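Long-range contacts in citryl-spermidine/3,4-dihydroxybenzoyl-citryl-spermidine:spermidine ligase (Bacillus anthracis, PDB 3TO3), which catalyses the ATP-dependent condensation of spermidine with citryl-spermidine intermediates in the biosynthesis of the siderophore petrobactin: residues Q381-F387 against M443-K448; L416-A421 against L451-I455; I423-H427 against E542-F547. Residues are numbered along the deposited sequence.

The three contacts run outward from the nucleotide site. In contact 1, strand 383-386 pairs with strand 443-448; the Phe387 side chain is about 8 Å from the bound ATP and that of Met443 about 9 Å from the magnesium ion. Contact 2 continues the same sheet: Val446 N lies 2.9 Å from Arg454 O and Val446 O 2.9 Å from Val453 N, and helix 410-432 packs on strand 451-457, with the two contact centres about 9 Å apart. Contact 3, away from the ATP site, uses the next turns of that helix, its centre about 12 Å from that of contact 2; Gln419 NE2 and Glu542 OE1, 2.9 Å apart, tie the two together.

Contact 1 of 3, residues Q381-F387 against M443-K448; sequences QEDAVPF and MILVHK
The apolar centre of this antiparallel β-ladder, part of the mixed sheet beside the ATP site, is built by Val385 (chi1 p) and Leu445 (t, p), with Val385 CG1 3.9 Å from Leu445 CB. Ala384 and Ile444 lie on the other face, CB to CG2 3.7 Å, where Tyr150 of helix 150-156 covers both. The axes of 383-386 and 443-448 approach to 4.6 Å, their directions 150° apart. Asp383–His447 and Val385–Leu445 are hydrogen-bonded pairs (CA–CA 5.5 and 5.3 Å); Ala384–Val446 and Pro386–Ile444 are non-hydrogen-bonded (4.4 and 4.6 Å), a register in which Pro386 needs no amide proton. Val385 N donates to Leu445 O and Leu445 N to Val385 O, both at 2.9 Å. Toward the nucleotide, Phe387 N bonds Met443 O at 2.9 Å. The selenomethionine Met443 (m, t, p) lays CE over the Phe387 ring (t), 4.0 Å from its centroid, a CH-pi and Met-aromatic contact; the Phe387 side chain is about 5 Å from that of ATP-binding Tyr391. At the other end, Asp383 N reaches His447 O at 2.9 Å and His447 N reaches Asp383 O at 2.8 Å. His447 (p) hydrogen-bonds Gly450 N through ND1. Asp383 OD1 accepts from Ala384 N at 2.8 Å, while one water joins Ala384 O (3.0 Å) to His447 NE2 (2.9 Å).

Contact 2 of 3, residues L416-A421 against L451-I455; sequences LLIQKA and LPVRI
Leu416 (chi1 m) lies over the start of strand 451-455, its CB 3.9 Å from Pro452 CD and its CD1 3.6 Å from Leu451 CD1. Pro452, pointing toward the helix, also meets Leu417 (t, p), where Leu417 CB is 4.4 Å from Pro452 CG; of the strand residues it has the largest area covered by the helix, 79 Å². Further along, Ala421 CB sits 4.0 Å from Ile455 CD1 (Ile455 t, p). This is α/β packing of helix 410-432 on the mixed sheet: the short axes run 21° apart, nearly parallel, and approach to 7.1 Å, with CA–CA distances of 5.7 Å for Leu417–Pro452 and 5.2 Å for Ala421–Ile455. Val453 and Arg454 both face Val446 of strand 443-448, a classic β bulge, and both direct CB away from the helix; Arg454 NE hydrogen-bonds Arg343 O. The helix widens to a π-type turn at 418-421. There a water bridges the two backbones, donating to Lys420 O at 3.1 Å and accepting from Ile455 N at 2.7 Å.

Contact 3 of 3, residues I423-H427 against E542-F547; sequences IPVIH and EIENHF
Two helical segments cross at -56°, their axes 10.8 Å apart at closest approach, with CA atoms 6.6 Å apart for Ile423–Ile543 and 8.5 Å for His427–Phe547. Residues 423-427 belong to helix 410-432, kinked where Pro424 N lacks a bond to the preceding turn, though His427 N still donates to Ile423 O at 2.7 Å; residues 542-547 end helix 532-547. Ile423 (m, m) is the main wedge, burying 87 Å² against the partner segment: its CD1 lies 4.1 Å from Ile543 CG1, while its CG2 sits over the face of the His546 ring, 3.6 Å from the centroid, a CH-pi contact. One turn on, Ile426 (m, t) puts CD1 4.0 Å from Ile543 CG1 and CG2 at the edge of the Phe547 ring, 3.8 Å from CE1. His427 and His546, both t at chi1, meet rim to rim with planes at 85° and share a hydrogen bond, ND1 of His427 to NE2 of His546, 2.7 Å. His427 NE2 is hydrogen-bonded to Asp335, and Tyr337 of helix 336-342 meets both imidazoles. The chemistry thus implies isoleucine and Phe547 packing flanked by polar links: Glu542 with Arg415 and Gln419, and the buried, hydrogen-bonded histidine pair in the chain Asp335–His427–His546.

Contact 1 of 3, residues Q381-F387 against M443-K448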
loop_
_atom_site.group_PDB
_atom_site.type_symbol
_atom_site.label_atom_id
_atom_site.label_comp_id
_atom_site.label_asym_id
_atom_site.label_seq_id
_atom_site.Cartn_x
_atom_site.Cartn_y
_atom_site.Cartn_z
ATOM N N GLN B 381 22.593 -24.090 33.959
ATOM C CA GLN B 381 21.230 -24.269 34.446
ATOM C C GLN B 381 20.283 -23.105 34.142
ATOM O O GLN B 381 19.102 -23.168 34.469
ATOM C CB GLN B 381 21.233 -24.572 35.940
ATOM C CG GLN B 381 21.945 -25.862 36.298
ATOM C CD GLN B 381 22.366 -25.878 37.745
ATOM O OE1 GLN B 381 23.325 -25.205 38.127
ATOM N NE2 GLN B 381 21.640 -26.627 38.569
ATOM N N GLU B 382 20.795 -22.050 33.515
ATOM C CA GLU B 382 20.002 -20.843 33.282
ATOM C C GLU B 382 19.099 -20.964 32.052
ATOM O O GLU B 382 19.468 -21.589 31.081
ATOM C CB GLU B 382 20.930 -19.623 33.161
ATOM C CG GLU B 382 21.790 -19.386 34.397
ATOM C CD GLU B 382 22.720 -18.167 34.312
ATOM O OE1 GLU B 382 23.079 -17.685 33.201
ATOM O OE2 GLU B 382 23.105 -17.691 35.403
ATOM N N ASP B 383 17.904 -20.390 32.103
ATOM C CA ASP B 383 17.129 -20.139 30.876
ATOM C C ASP B 383 16.732 -18.659 30.822
ATOM O O ASP B 383 17.144 -17.867 31.680
ATOM C CB ASP B 383 15.895 -21.050 30.760
ATOM C CG ASP B 383 15.563 -21.429 29.295
ATOM O OD1 ASP B 383 15.875 -20.645 28.346
ATOM O OD2 ASP B 383 14.990 -22.527 29.102
ATOM N N ALA B 384 15.944 -18.277 29.822
ATOM C CA ALA B 384 15.671 -16.867 29.603
ATOM C C ALA B 384 14.261 -16.681 29.116
ATOM O O ALA B 384 13.735 -17.519 28.397
ATOM C CB ALA B 384 16.658 -16.274 28.572
ATOM N N VAL B 385 13.660 -15.562 29.492
ATOM C CA VAL B 385 12.325 -15.245 29.033
ATOM C C VAL B 385 12.315 -13.774 28.613
ATOM O O VAL B 385 12.904 -12.937 29.279
ATOM C CB VAL B 385 11.260 -15.542 30.174
ATOM C CG1 VAL B 385 11.639 -14.857 31.455
ATOM C CG2 VAL B 385 9.894 -15.083 29.773
ATOM N N PRO B 386 11.625 -13.451 27.515
ATOM C CA PRO B 386 11.447 -12.039 27.156
ATOM C C PRO B 386 10.736 -11.288 28.261
ATOM O O PRO B 386 9.796 -11.809 28.858
ATOM C CB PRO B 386 10.560 -12.083 25.912
ATOM C CG PRO B 386 10.153 -13.514 25.727
ATOM C CD PRO B 386 11.112 -14.367 26.484
ATOM N N PHE B 387 11.157 -10.062 28.524
ATOM C CA PHE B 387 10.693 -9.391 29.721
ATOM C C PHE B 387 9.182 -9.139 29.722
ATOM O O PHE B 387 8.540 -9.314 30.744
ATOM C CB PHE B 387 11.506 -8.137 29.998
ATOM C CG PHE B 387 11.339 -7.594 31.385
ATOM C CD1 PHE B 387 12.176 -7.999 32.398
ATOM C CD2 PHE B 387 10.336 -6.686 31.675
ATOM C CE1 PHE B 387 12.040 -7.481 33.677
ATOM C CE2 PHE B 387 10.193 -6.185 32.941
ATOM C CZ PHE B 387 11.055 -6.576 33.946
HETATM N N MSE B 443 14.386 -6.201 26.805
HETATM C CA MSE B 443 14.910 -6.760 28.027
HETATM C C MSE B 443 14.614 -8.243 28.068
HETATM O O MSE B 443 13.531 -8.692 27.696
HETATM C CB MSE B 443 14.284 -6.068 29.238
HETATM C CG MSE B 443 14.696 -4.620 29.414
HETATM SE SE MSE B 443 13.722 -3.664 30.866
HETATM C CE MSE B 443 14.377 -4.625 32.425
ATOM N N ILE B 444 15.589 -8.994 28.538
ATOM C CA ILE B 444 15.470 -10.431 28.665
ATOM C C ILE B 444 15.811 -10.844 30.078
ATOM O O ILE B 444 16.910 -10.572 30.547
ATOM C CB ILE B 444 16.403 -11.128 27.664
ATOM C CG1 ILE B 444 16.020 -10.687 26.248
ATOM C CG2 ILE B 444 16.309 -12.639 27.828
ATOM C CD1 ILE B 444 16.832 -11.312 25.161
ATOM N N LEU B 445 14.877 -11.485 30.781
ATOM C CA LEU B 445 15.212 -11.995 32.117
ATOM C C LEU B 445 15.915 -13.323 32.012
ATOM O O LEU B 445 15.408 -14.241 31.373
ATOM C CB LEU B 445 13.985 -12.147 33.013
ATOM C CG LEU B 445 14.262 -12.707 34.414
ATOM C CD1 LEU B 445 14.998 -11.683 35.269
ATOM C CD2 LEU B 445 12.939 -13.093 35.084
ATOM N N VAL B 446 17.100 -13.416 32.607
ATOM C CA VAL B 446 17.762 -14.699 32.760
ATOM C C VAL B 446 17.418 -15.257 34.140
ATOM O O VAL B 446 17.492 -14.550 35.147
ATOM C CB VAL B 446 19.266 -14.565 32.630
ATOM C CG1 VAL B 446 19.941 -15.935 32.798
ATOM C CG2 VAL B 446 19.596 -13.969 31.288
ATOM N N HIS B 447 17.006 -16.516 34.185
ATOM C CA HIS B 447 16.474 -17.069 35.422
ATOM C C HIS B 447 16.936 -18.505 35.604
ATOM O O HIS B 447 17.409 -19.153 34.658
ATOM C CB HIS B 447 14.943 -17.014 35.403
ATOM C CG HIS B 447 14.326 -17.937 34.397
ATOM N ND1 HIS B 447 14.148 -19.285 34.637
ATOM C CD2 HIS B 447 13.861 -17.715 33.142
ATOM C CE1 HIS B 447 13.603 -19.852 33.573
ATOM N NE2 HIS B 447 13.426 -18.924 32.650
ATOM N N LYS B 448 16.819 -19.016 36.823
ATOM C CA LYS B 448 17.129 -20.426 37.050
ATOM C C LYS B 448 15.863 -21.069 37.598
ATOM O O LYS B 448 15.464 -20.833 38.757
ATOM C CB LYS B 448 18.290 -20.527 38.042
ATOM C CG LYS B 448 18.924 -21.877 38.155
ATOM C CD LYS B 448 20.268 -21.752 38.855
ATOM C CE LYS B 448 21.084 -20.580 38.284
ATOM N NZ LYS B 448 22.519 -20.952 38.014
HETATM O O HOH W 1 24.480 -22.074 35.657
HETATM O O HOH W 2 12.896 -19.965 29.955
#

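Contact 2 of 3, residues L416-A421 against L451-I455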
loop_
_atom_site.group_PDB
_atom_site.type_symbol
_atom_site.label_atom_id
_atom_site.label_comp_id
_atom_site.label_asym_id
_atom_site.label_seq_id
_atom_site.Cartn_x
_atom_site.Cartn_y
_atom_site.Cartn_z
ATOM N N LEU B 416 13.444 -10.050 44.133
ATOM C CA LEU B 416 14.545 -10.518 43.287
ATOM C C LEU B 416 14.489 -9.921 41.902
ATOM O O LEU B 416 15.532 -9.605 41.346
ATOM C CB LEU B 416 14.568 -12.024 43.162
ATOM C CG LEU B 416 15.103 -12.640 44.433
ATOM C CD1 LEU B 416 14.456 -14.022 44.681
ATOM C CD2 LEU B 416 16.634 -12.674 44.343
ATOM N N LEU B 417 13.284 -9.782 41.346
ATOM C CA LEU B 417 13.144 -9.305 39.987
ATOM C C LEU B 417 13.659 -7.873 39.902
ATOM O O LEU B 417 14.475 -7.546 39.051
ATOM C CB LEU B 417 11.681 -9.375 39.497
ATOM C CG LEU B 417 11.520 -8.837 38.069
ATOM C CD1 LEU B 417 12.153 -9.770 36.979
ATOM C CD2 LEU B 417 10.050 -8.536 37.755
ATOM N N ILE B 418 13.168 -7.031 40.799
ATOM C CA ILE B 418 13.570 -5.649 40.874
ATOM C C ILE B 418 15.099 -5.564 41.076
ATOM O O ILE B 418 15.781 -4.784 40.381
ATOM C CB ILE B 418 12.864 -4.935 42.043
ATOM C CG1 ILE B 418 11.332 -5.020 41.908
ATOM C CG2 ILE B 418 13.291 -3.514 42.140
ATOM C CD1 ILE B 418 10.831 -4.560 40.610
ATOM N N GLN B 419 15.630 -6.373 42.001
ATOM C CA GLN B 419 17.059 -6.306 42.349
ATOM C C GLN B 419 17.974 -6.688 41.204
ATOM O O GLN B 419 19.037 -6.109 41.064
ATOM C CB GLN B 419 17.420 -7.142 43.580
ATOM C CG GLN B 419 16.797 -6.665 44.862
ATOM C CD GLN B 419 17.419 -7.310 46.090
ATOM O OE1 GLN B 419 18.160 -8.292 45.992
ATOM N NE2 GLN B 419 17.137 -6.742 47.256
ATOM N N LYS B 420 17.572 -7.686 40.423
ATOM C CA LYS B 420 18.360 -8.163 39.288
ATOM C C LYS B 420 18.041 -7.560 37.933
ATOM O O LYS B 420 18.808 -7.717 36.996
ATOM C CB LYS B 420 18.217 -9.680 39.188
ATOM C CG LYS B 420 19.197 -10.467 40.035
ATOM C CD LYS B 420 19.047 -10.223 41.521
ATOM C CE LYS B 420 20.247 -10.810 42.291
ATOM N NZ LYS B 420 20.415 -10.157 43.629
ATOM N N ALA B 421 16.934 -6.841 37.820
ATOM C CA ALA B 421 16.459 -6.398 36.515
ATOM C C ALA B 421 16.328 -4.905 36.440
ATOM O O ALA B 421 16.775 -4.285 35.478
ATOM C CB ALA B 421 15.155 -7.052 36.121
ATOM N N LEU B 451 13.746 -18.485 39.204
ATOM C CA LEU B 451 14.430 -17.599 40.136
ATOM C C LEU B 451 15.208 -16.558 39.336
ATOM O O LEU B 451 16.052 -16.926 38.522
ATOM C CB LEU B 451 15.433 -18.387 40.969
ATOM C CG LEU B 451 16.173 -17.528 41.990
ATOM C CD1 LEU B 451 15.194 -17.182 43.093
ATOM C CD2 LEU B 451 17.424 -18.217 42.559
ATOM N N PRO B 452 14.915 -15.263 39.547
ATOM C CA PRO B 452 15.583 -14.252 38.720
ATOM C C PRO B 452 17.071 -14.162 39.037
ATOM O O PRO B 452 17.445 -14.016 40.201
ATOM C CB PRO B 452 14.845 -12.954 39.083
ATOM C CG PRO B 452 13.460 -13.441 39.597
ATOM C CD PRO B 452 13.823 -14.692 40.357
ATOM N N VAL B 453 17.896 -14.209 37.993
ATOM C CA VAL B 453 19.349 -14.200 38.110
ATOM C C VAL B 453 19.970 -12.865 37.685
ATOM O O VAL B 453 20.704 -12.236 38.454
ATOM C CB VAL B 453 20.000 -15.395 37.372
ATOM C CG1 VAL B 453 21.517 -15.348 37.505
ATOM C CG2 VAL B 453 19.470 -16.710 37.945
ATOM N N ARG B 454 19.744 -12.489 36.425
ATOM C CA ARG B 454 20.373 -11.328 35.830
ATOM C C ARG B 454 19.558 -10.859 34.611
ATOM O O ARG B 454 18.643 -11.563 34.156
ATOM C CB ARG B 454 21.838 -11.655 35.469
ATOM C CG ARG B 454 21.977 -12.728 34.389
ATOM C CD ARG B 454 23.208 -13.567 34.589
ATOM N NE ARG B 454 24.402 -12.971 33.999
ATOM C CZ ARG B 454 25.222 -13.603 33.165
ATOM N NH1 ARG B 454 24.977 -14.856 32.796
ATOM N NH2 ARG B 454 26.281 -12.973 32.696
ATOM N N ILE B 455 19.856 -9.649 34.127
ATOM C CA ILE B 455 19.163 -9.061 32.985
ATOM C C ILE B 455 20.034 -8.951 31.711
ATOM O O ILE B 455 21.245 -8.715 31.774
ATOM C CB ILE B 455 18.600 -7.676 33.355
ATOM C CG1 ILE B 455 17.412 -7.350 32.469
ATOM C CG2 ILE B 455 19.666 -6.604 33.285
ATOM C CD1 ILE B 455 16.323 -8.421 32.568
HETATM O O HOH W 3 21.545 -8.243 35.724
#

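Contact 3 of 3, residues I423-H427 against E542-F547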
loop_
_atom_site.group_PDB
_atom_site.type_symbol
_atom_site.label_atom_id
_atom_site.label_comp_id
_atom_site.label_asym_id
_atom_site.label_seq_id
_atom_site.Cartn_x
_atom_site.Cartn_y
_atom_site.Cartn_z
ATOM N N ILE B 423 16.967 -2.501 38.895
ATOM C CA ILE B 423 18.020 -1.709 39.511
ATOM C C ILE B 423 19.201 -1.377 38.570
ATOM O O ILE B 423 19.666 -0.244 38.562
ATOM C CB ILE B 423 18.481 -2.347 40.831
ATOM C CG1 ILE B 423 17.291 -2.438 41.793
ATOM C CG2 ILE B 423 19.674 -1.576 41.463
ATOM C CD1 ILE B 423 16.637 -1.110 42.082
ATOM N N PRO B 424 19.681 -2.356 37.777
ATOM C CA PRO B 424 20.862 -2.062 36.956
ATOM C C PRO B 424 20.553 -1.066 35.854
ATOM O O PRO B 424 21.423 -0.294 35.494
ATOM C CB PRO B 424 21.242 -3.418 36.357
ATOM C CG PRO B 424 20.571 -4.426 37.246
ATOM C CD PRO B 424 19.285 -3.770 37.664
ATOM N N VAL B 425 19.341 -1.085 35.318
ATOM C CA VAL B 425 18.968 -0.071 34.358
ATOM C C VAL B 425 19.026 1.309 35.003
ATOM O O VAL B 425 19.566 2.242 34.415
ATOM C CB VAL B 425 17.545 -0.294 33.792
ATOM C CG1 VAL B 425 17.211 0.809 32.822
ATOM C CG2 VAL B 425 17.419 -1.668 33.114
ATOM N N ILE B 426 18.483 1.438 36.215
ATOM C CA ILE B 426 18.452 2.734 36.908
ATOM C C ILE B 426 19.873 3.136 37.305
ATOM O O ILE B 426 20.263 4.311 37.211
ATOM C CB ILE B 426 17.509 2.692 38.152
ATOM C CG1 ILE B 426 16.076 2.443 37.694
ATOM C CG2 ILE B 426 17.560 3.982 38.937
ATOM C CD1 ILE B 426 15.071 2.253 38.823
ATOM N N HIS B 427 20.652 2.141 37.739
ATOM C CA HIS B 427 22.054 2.373 38.020
ATOM C C HIS B 427 22.813 2.985 36.832
ATOM O O HIS B 427 23.577 3.925 37.011
ATOM C CB HIS B 427 22.735 1.092 38.464
ATOM C CG HIS B 427 24.135 1.300 38.925
ATOM N ND1 HIS B 427 24.444 1.636 40.226
ATOM C CD2 HIS B 427 25.312 1.230 38.260
ATOM C CE1 HIS B 427 25.760 1.766 40.345
ATOM N NE2 HIS B 427 26.308 1.516 39.169
ATOM N N GLU B 542 13.568 -1.048 47.251
ATOM C CA GLU B 542 14.697 -1.596 46.518
ATOM C C GLU B 542 15.612 -0.544 45.891
ATOM O O GLU B 542 16.837 -0.702 45.895
ATOM C CB GLU B 542 14.232 -2.598 45.474
ATOM C CG GLU B 542 13.571 -3.755 46.123
ATOM C CD GLU B 542 14.491 -4.493 47.066
ATOM O OE1 GLU B 542 15.724 -4.259 47.012
ATOM O OE2 GLU B 542 13.972 -5.312 47.856
ATOM N N ILE B 543 15.022 0.514 45.354
ATOM C CA ILE B 543 15.797 1.608 44.806
ATOM C C ILE B 543 16.588 2.196 45.967
ATOM O O ILE B 543 17.797 2.358 45.877
ATOM C CB ILE B 543 14.887 2.682 44.134
ATOM C CG1 ILE B 543 14.350 2.188 42.788
ATOM C CG2 ILE B 543 15.635 3.999 43.940
ATOM C CD1 ILE B 543 13.066 3.012 42.278
ATOM N N GLU B 544 15.905 2.493 47.070
ATOM C CA GLU B 544 16.570 3.062 48.241
ATOM C C GLU B 544 17.693 2.163 48.760
ATOM O O GLU B 544 18.764 2.653 49.097
ATOM C CB GLU B 544 15.582 3.353 49.374
ATOM C CG GLU B 544 14.723 4.596 49.163
ATOM C CD GLU B 544 15.517 5.897 49.076
ATOM O OE1 GLU B 544 16.434 6.115 49.903
ATOM O OE2 GLU B 544 15.204 6.715 48.178
ATOM N N ASN B 545 17.422 0.864 48.823
ATOM C CA ASN B 545 18.403 -0.102 49.300
ATOM C C ASN B 545 19.696 -0.059 48.459
ATOM O O ASN B 545 20.811 -0.122 49.010
ATOM C CB ASN B 545 17.800 -1.525 49.347
ATOM C CG ASN B 545 17.020 -1.813 50.651
ATOM O OD1 ASN B 545 16.187 -2.727 50.704
ATOM N ND2 ASN B 545 17.300 -1.040 51.700
ATOM N N HIS B 546 19.541 0.063 47.134
ATOM C CA HIS B 546 20.673 0.134 46.207
ATOM C C HIS B 546 21.481 1.403 46.436
ATOM O O HIS B 546 22.680 1.346 46.704
ATOM C CB HIS B 546 20.229 0.115 44.744
ATOM C CG HIS B 546 21.367 0.266 43.781
ATOM N ND1 HIS B 546 22.259 -0.755 43.514
ATOM C CD2 HIS B 546 21.771 1.321 43.032
ATOM C CE1 HIS B 546 23.159 -0.337 42.641
ATOM N NE2 HIS B 546 22.889 0.921 42.337
ATOM N N PHE B 547 20.809 2.547 46.352
ATOM C CA PHE B 547 21.506 3.827 46.418
ATOM C C PHE B 547 22.057 4.184 47.789
ATOM O O PHE B 547 22.915 5.061 47.900
ATOM C CB PHE B 547 20.685 4.953 45.786
ATOM C CG PHE B 547 20.634 4.854 44.310
ATOM C CD1 PHE B 547 19.469 4.513 43.660
ATOM C CD2 PHE B 547 21.786 5.029 43.566
ATOM C CE1 PHE B 547 19.430 4.384 42.271
ATOM C CE2 PHE B 547 21.763 4.899 42.177
ATOM C CZ PHE B 547 20.596 4.583 41.533
#